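Local coordinates for protein Csc2 (Thermofilum pendens, PDB 4TXD) that probably binds CRISPR RNA as the Cas7-family protein of a type I-D prokaryotic immune system and carries a zinc ion, at residues 75-80 and 228-233; 88-93 and 207-212. All coordinates share one frame; numbering follows the deposited sequence.

How the interactions relate
Of the segments involved, 75-80 comes first; its strand 77-82 pairs with strand 85-92, which follows it directly. Residues 88-93 meet 207-212, in the loop after strand 197-204. This contact, interaction 2, closes a loop of 113 residues. A little later 228-233 returns to 75-80 in interaction 1. That closes a longer loop of 147 residues, and interaction 2 is nested inside it. The two centres lie about 6 Å apart. Backbone pairs join them: Thr78 O lies 2.7 Å from Val89 N, a probable hydrogen bond. Together the contacts tie the edge of the seven-stranded antiparallel sheet to the 207-212 loop and to the small sheet containing strand 232-235.

Interaction 1: 75-80 and 228-233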
loop_
_atom_site.group_PDB
_atom_site.type_symbol
_atom_site.label_atom_id
_atom_site.label_comp_id
_atom_site.label_asym_id
_atom_site.label_seq_id
_atom_site.Cartn_x
_atom_site.Cartn_y
_atom_site.Cartn_z
ATOM N N ILE A 75 6.958 -8.813 14.878
ATOM C CA ILE A 75 7.543 -7.916 15.862
ATOM C C ILE A 75 6.841 -6.569 15.900
ATOM O O ILE A 75 6.250 -6.140 14.910
ATOM C CB ILE A 75 9.044 -7.668 15.595
ATOM C CG1 ILE A 75 9.240 -6.941 14.270
ATOM C CG2 ILE A 75 9.852 -9.008 15.651
ATOM C CD1 ILE A 75 10.654 -6.436 14.066
ATOM N N ASN A 76 6.907 -5.930 17.065
ATOM C CA ASN A 76 6.389 -4.575 17.272
ATOM C C ASN A 76 7.473 -3.572 17.653
ATOM O O ASN A 76 7.236 -2.363 17.668
ATOM C CB ASN A 76 5.330 -4.574 18.377
ATOM C CG ASN A 76 4.060 -5.315 17.981
ATOM O OD1 ASN A 76 3.630 -5.282 16.821
ATOM N ND2 ASN A 76 3.452 -5.993 18.953
ATOM N N MET A 77 8.642 -4.083 18.024
ATOM C CA MET A 77 9.739 -3.235 18.479
ATOM C C MET A 77 11.007 -3.675 17.773
ATOM O O MET A 77 11.225 -4.872 17.556
ATOM C CB MET A 77 9.947 -3.322 20.001
ATOM C CG MET A 77 8.777 -2.876 20.839
ATOM S SD MET A 77 8.482 -1.088 20.742
ATOM C CE MET A 77 9.754 -0.437 21.808
ATOM N N THR A 78 11.853 -2.710 17.446
ATOM C CA THR A 78 13.084 -3.018 16.743
ATOM C C THR A 78 14.148 -1.990 17.107
ATOM O O THR A 78 13.837 -0.915 17.599
ATOM C CB THR A 78 12.866 -3.043 15.212
ATOM O OG1 THR A 78 13.997 -3.651 14.582
ATOM C CG2 THR A 78 12.665 -1.613 14.652
ATOM N N THR A 79 15.410 -2.316 16.863
ATOM C CA THR A 79 16.501 -1.436 17.282
ATOM C C THR A 79 16.996 -0.501 16.189
ATOM O O THR A 79 17.317 -0.936 15.094
ATOM C CB THR A 79 17.708 -2.267 17.782
ATOM O OG1 THR A 79 17.294 -3.062 18.893
ATOM C CG2 THR A 79 18.879 -1.358 18.197
ATOM N N LEU A 80 17.098 0.771 16.505
ATOM C CA LEU A 80 17.754 1.724 15.664
ATOM C C LEU A 80 19.142 1.977 16.211
ATOM O O LEU A 80 19.271 2.374 17.312
ATOM C CB LEU A 80 17.035 3.053 15.697
ATOM C CG LEU A 80 15.745 3.322 14.977
ATOM C CD1 LEU A 80 15.359 4.762 15.217
ATOM C CD2 LEU A 80 15.892 3.049 13.512
ATOM N N ALA A 228 9.885 -6.773 28.955
ATOM C CA ALA A 228 10.439 -6.947 27.615
ATOM C C ALA A 228 9.528 -7.742 26.677
ATOM O O ALA A 228 9.904 -8.048 25.534
ATOM C CB ALA A 228 11.819 -7.608 27.702
ATOM N N LEU A 229 8.331 -8.060 27.123
ATOM C CA LEU A 229 7.369 -8.709 26.262
ATOM C C LEU A 229 6.564 -7.684 25.469
ATOM O O LEU A 229 5.852 -6.902 26.031
ATOM C CB LEU A 229 6.439 -9.612 27.045
ATOM C CG LEU A 229 5.296 -10.244 26.288
ATOM C CD1 LEU A 229 5.793 -11.088 25.146
ATOM C CD2 LEU A 229 4.358 -11.011 27.188
ATOM N N PHE A 230 6.718 -7.714 24.160
ATOM C CA PHE A 230 6.102 -6.689 23.316
ATOM C C PHE A 230 5.010 -7.262 22.423
ATOM O O PHE A 230 4.769 -6.768 21.326
ATOM C CB PHE A 230 7.184 -5.981 22.480
ATOM C CG PHE A 230 8.211 -5.268 23.316
ATOM C CD1 PHE A 230 7.829 -4.271 24.203
ATOM C CD2 PHE A 230 9.559 -5.595 23.224
ATOM C CE1 PHE A 230 8.771 -3.606 24.990
ATOM C CE2 PHE A 230 10.499 -4.934 24.000
ATOM C CZ PHE A 230 10.109 -3.942 24.885
ATOM N N SER A 231 4.349 -8.316 22.893
ATOM C CA SER A 231 3.193 -8.862 22.187
ATOM C C SER A 231 2.138 -7.764 21.946
ATOM O O SER A 231 1.434 -7.761 20.938
ATOM C CB SER A 231 2.586 -10.013 22.984
ATOM O OG SER A 231 2.343 -9.587 24.315
ATOM N N GLU A 232 2.059 -6.821 22.862
ATOM C CA GLU A 232 1.205 -5.661 22.718
ATOM C C GLU A 232 1.943 -4.380 23.129
ATOM O O GLU A 232 2.590 -4.351 24.102
ATOM C CB GLU A 232 -0.099 -5.811 23.496
ATOM C CG GLU A 232 -0.961 -4.592 23.428
ATOM C CD GLU A 232 -2.406 -4.815 23.844
ATOM O OE1 GLU A 232 -2.925 -5.905 23.721
ATOM O OE2 GLU A 232 -3.019 -3.864 24.292
ATOM N N VAL A 233 1.830 -3.364 22.310
ATOM C CA VAL A 233 2.498 -2.113 22.521
ATOM C C VAL A 233 1.548 -0.952 22.333
ATOM O O VAL A 233 0.851 -0.907 21.397
ATOM C CB VAL A 233 3.666 -1.940 21.549
ATOM C CG1 VAL A 233 4.319 -0.607 21.735
ATOM C CG2 VAL A 233 4.676 -3.038 21.723
#
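The Phe230 ring has Met77 CG on one face and the backbone C of Ala228 on the other. Both lie toward the rim. Met77 CG is 3.7 Å from the centroid of the Phe230 ring and 20° off its normal, a CH-pi contact. Met77 SD is 4.9 Å from the centroid of the Phe230 ring, above the same face, a more distant Met-aromatic contact. The Met77 chain is bent at both chi2 (-69°) and chi3 (-77°), with CG and then SD over this one face, and it crosses the Phe230 side chain at about a right angle. The flat amide of Asn76 gives the polar link. Asn76 ND2 donates to Phe230 O at 2.8 Å, almost in line with the carbonyl bond, and the acceptor is tilted slightly from the amide plane. Lys96 donates to the other end of this amide, at OD1, so both ends are held and the rotation of the group is fixed. Val233 CG2 also packs on Asn76 CB at 3.7 Å. Strand 77-82 edges the seven-stranded sheet, beside strand 85-92. Strand 232-235 edges the three-stranded sheet, beside strand 65-68. The contact joins the starts of these two edge strands and the loop residues just before them.

Interaction 2: 88-93 and 207-212; sequences EVPVIQ and RRITPE
Arg207 reaches Glu88 with a stretched chain: CG is anti to the backbone N (chi1 -175°), and the chain stays extended as far as NE. Glu88 meets it from an unusual start, with chi1 at 118°, away from the staggered values, and is extended beyond CG. The two chains run alongside each other in the same direction. The salt bridge is side-on and centres on one oxygen. Arg207 NH2 donates to Glu88 OE1 at 2.8 Å, and Arg207 NE donates to the same Glu88 OE1 at 3.2 Å. NE uses the anti lone pair of OE1, whereas NH2 meets that oxygen nearly along its C-O bond. OE1 lies close to the guanidinium plane, but the carboxylate plane is turned 38° from it. This is therefore not the paired bridge in which each oxygen takes its own nitrogen. The aliphatic part of Arg207 passes the backbone of Glu88, with Arg207 CD 3.2 Å from Glu88 O. Strand 85-92 belongs to the antiparallel sheet of this Cas7-family protein, which has an RRM domain. Its neighbours in that sheet are strands 77-82 and 197-204, and the loop with 207-212 leaves the end of the latter. Ile209 CD1 lies over one face of the Arg207 guanidinium, toward the rim. Another branch, Ile209 CG2, presses on Pro90 CG at 3.5 Å. Val233 and Met77 also touch Ile209, while Pro90 packs on Ala204 and Val235. Phe230 touches both Glu88 and Arg207.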
loop_
_atom_site.group_PDB
_atom_site.type_symbol
_atom_site.label_atom_id
_atom_site.label_comp_id
_atom_site.label_asym_id
_atom_site.label_seq_id
_atom_site.Cartn_x
_atom_site.Cartn_y
_atom_site.Cartn_z
ATOM N N GLU A 88 15.509 0.921 21.080
ATOM C CA GLU A 88 14.472 0.099 20.570
ATOM C C GLU A 88 13.207 0.938 20.429
ATOM O O GLU A 88 12.840 1.617 21.322
ATOM C CB GLU A 88 14.373 -1.167 21.379
ATOM C CG GLU A 88 13.123 -1.457 22.116
ATOM C CD GLU A 88 13.383 -2.304 23.368
ATOM O OE1 GLU A 88 13.025 -1.829 24.457
ATOM O OE2 GLU A 88 13.960 -3.397 23.245
ATOM N N VAL A 89 12.644 0.922 19.232
ATOM C CA VAL A 89 11.516 1.784 18.904
ATOM C C VAL A 89 10.384 0.935 18.348
ATOM O O VAL A 89 10.619 -0.151 17.817
ATOM C CB VAL A 89 11.897 2.861 17.850
ATOM C CG1 VAL A 89 12.968 3.820 18.399
ATOM C CG2 VAL A 89 12.364 2.201 16.545
ATOM N N PRO A 90 9.156 1.445 18.429
ATOM C CA PRO A 90 8.044 0.776 17.746
ATOM C C PRO A 90 8.257 0.735 16.242
ATOM O O PRO A 90 8.859 1.638 15.654
ATOM C CB PRO A 90 6.822 1.650 18.083
ATOM C CG PRO A 90 7.235 2.514 19.194
ATOM C CD PRO A 90 8.730 2.612 19.217
ATOM N N VAL A 91 7.738 -0.314 15.624
ATOM C CA VAL A 91 7.857 -0.473 14.182
ATOM C C VAL A 91 6.553 -1.028 13.624
ATOM O O VAL A 91 5.873 -1.839 14.273
ATOM C CB VAL A 91 9.048 -1.399 13.822
ATOM C CG1 VAL A 91 8.868 -2.760 14.460
ATOM C CG2 VAL A 91 9.207 -1.534 12.312
ATOM N N ILE A 92 6.178 -0.550 12.446
ATOM C CA ILE A 92 5.036 -1.092 11.732
ATOM C C ILE A 92 5.584 -1.974 10.625
ATOM O O ILE A 92 6.150 -1.480 9.654
ATOM C CB ILE A 92 4.137 0.023 11.143
ATOM C CG1 ILE A 92 3.755 1.031 12.228
ATOM C CG2 ILE A 92 2.888 -0.584 10.497
ATOM C CD1 ILE A 92 3.034 2.269 11.687
ATOM N N GLN A 93 5.433 -3.286 10.765
ATOM C CA GLN A 93 6.008 -4.234 9.813
ATOM C C GLN A 93 5.337 -4.118 8.432
ATOM O O GLN A 93 4.169 -3.713 8.327
ATOM C CB GLN A 93 5.890 -5.672 10.353
ATOM C CG GLN A 93 6.873 -6.011 11.498
ATOM C CD GLN A 93 7.279 -7.497 11.517
ATOM O OE1 GLN A 93 6.482 -8.379 11.848
ATOM N NE2 GLN A 93 8.529 -7.766 11.163
ATOM N N ARG A 207 11.130 6.243 21.221
ATOM C CA ARG A 207 10.541 5.170 22.005
ATOM C C ARG A 207 9.472 5.750 22.917
ATOM O O ARG A 207 9.725 5.995 24.096
ATOM C CB ARG A 207 11.621 4.455 22.826
ATOM C CG ARG A 207 11.152 3.225 23.595
ATOM C CD ARG A 207 12.341 2.578 24.350
ATOM N NE ARG A 207 12.097 1.181 24.740
ATOM C CZ ARG A 207 11.325 0.823 25.760
ATOM N NH1 ARG A 207 10.711 1.754 26.477
ATOM N NH2 ARG A 207 11.152 -0.457 26.059
ATOM N N ARG A 208 8.290 6.006 22.375
ATOM C CA ARG A 208 7.250 6.652 23.166
ATOM C C ARG A 208 6.110 5.667 23.341
ATOM O O ARG A 208 5.139 5.673 22.573
ATOM C CB ARG A 208 6.787 7.965 22.506
ATOM C CG ARG A 208 7.831 9.091 22.634
ATOM C CD ARG A 208 7.551 10.259 21.700
ATOM N NE ARG A 208 6.239 10.872 21.927
ATOM C CZ ARG A 208 5.760 11.889 21.214
ATOM N NH1 ARG A 208 6.490 12.428 20.232
ATOM N NH2 ARG A 208 4.557 12.378 21.488
ATOM N N ILE A 209 6.292 4.762 24.304
ATOM C CA ILE A 209 5.321 3.700 24.543
ATOM C C ILE A 209 4.953 3.622 26.015
ATOM O O ILE A 209 5.717 4.030 26.904
ATOM C CB ILE A 209 5.830 2.321 24.065
ATOM C CG1 ILE A 209 6.999 1.828 24.933
ATOM C CG2 ILE A 209 6.209 2.366 22.573
ATOM C CD1 ILE A 209 7.343 0.337 24.723
ATOM N N THR A 210 3.756 3.117 26.276
ATOM C CA THR A 210 3.314 2.947 27.649
ATOM C C THR A 210 4.213 1.931 28.361
ATOM O O THR A 210 4.449 0.836 27.846
ATOM C CB THR A 210 1.854 2.482 27.724
ATOM O OG1 THR A 210 1.004 3.447 27.085
ATOM C CG2 THR A 210 1.433 2.342 29.188
ATOM N N PRO A 211 4.757 2.306 29.528
ATOM C CA PRO A 211 5.507 1.324 30.327
ATOM C C PRO A 211 4.568 0.216 30.783
ATOM O O PRO A 211 3.608 0.502 31.492
ATOM C CB PRO A 211 6.026 2.143 31.517
ATOM C CG PRO A 211 5.932 3.570 31.079
ATOM C CD PRO A 211 4.759 3.644 30.142
ATOM N N GLU A 212 4.823 -1.018 30.355
ATOM C CA GLU A 212 3.870 -2.111 30.542
ATOM C C GLU A 212 4.565 -3.423 30.860
ATOM O O GLU A 212 5.389 -3.893 30.084
ATOM C CB GLU A 212 3.015 -2.300 29.290
ATOM C CG GLU A 212 2.046 -3.460 29.416
ATOM C CD GLU A 212 1.274 -3.411 30.730
ATOM O OE1 GLU A 212 1.562 -4.235 31.624
ATOM O OE2 GLU A 212 0.386 -2.542 30.872
#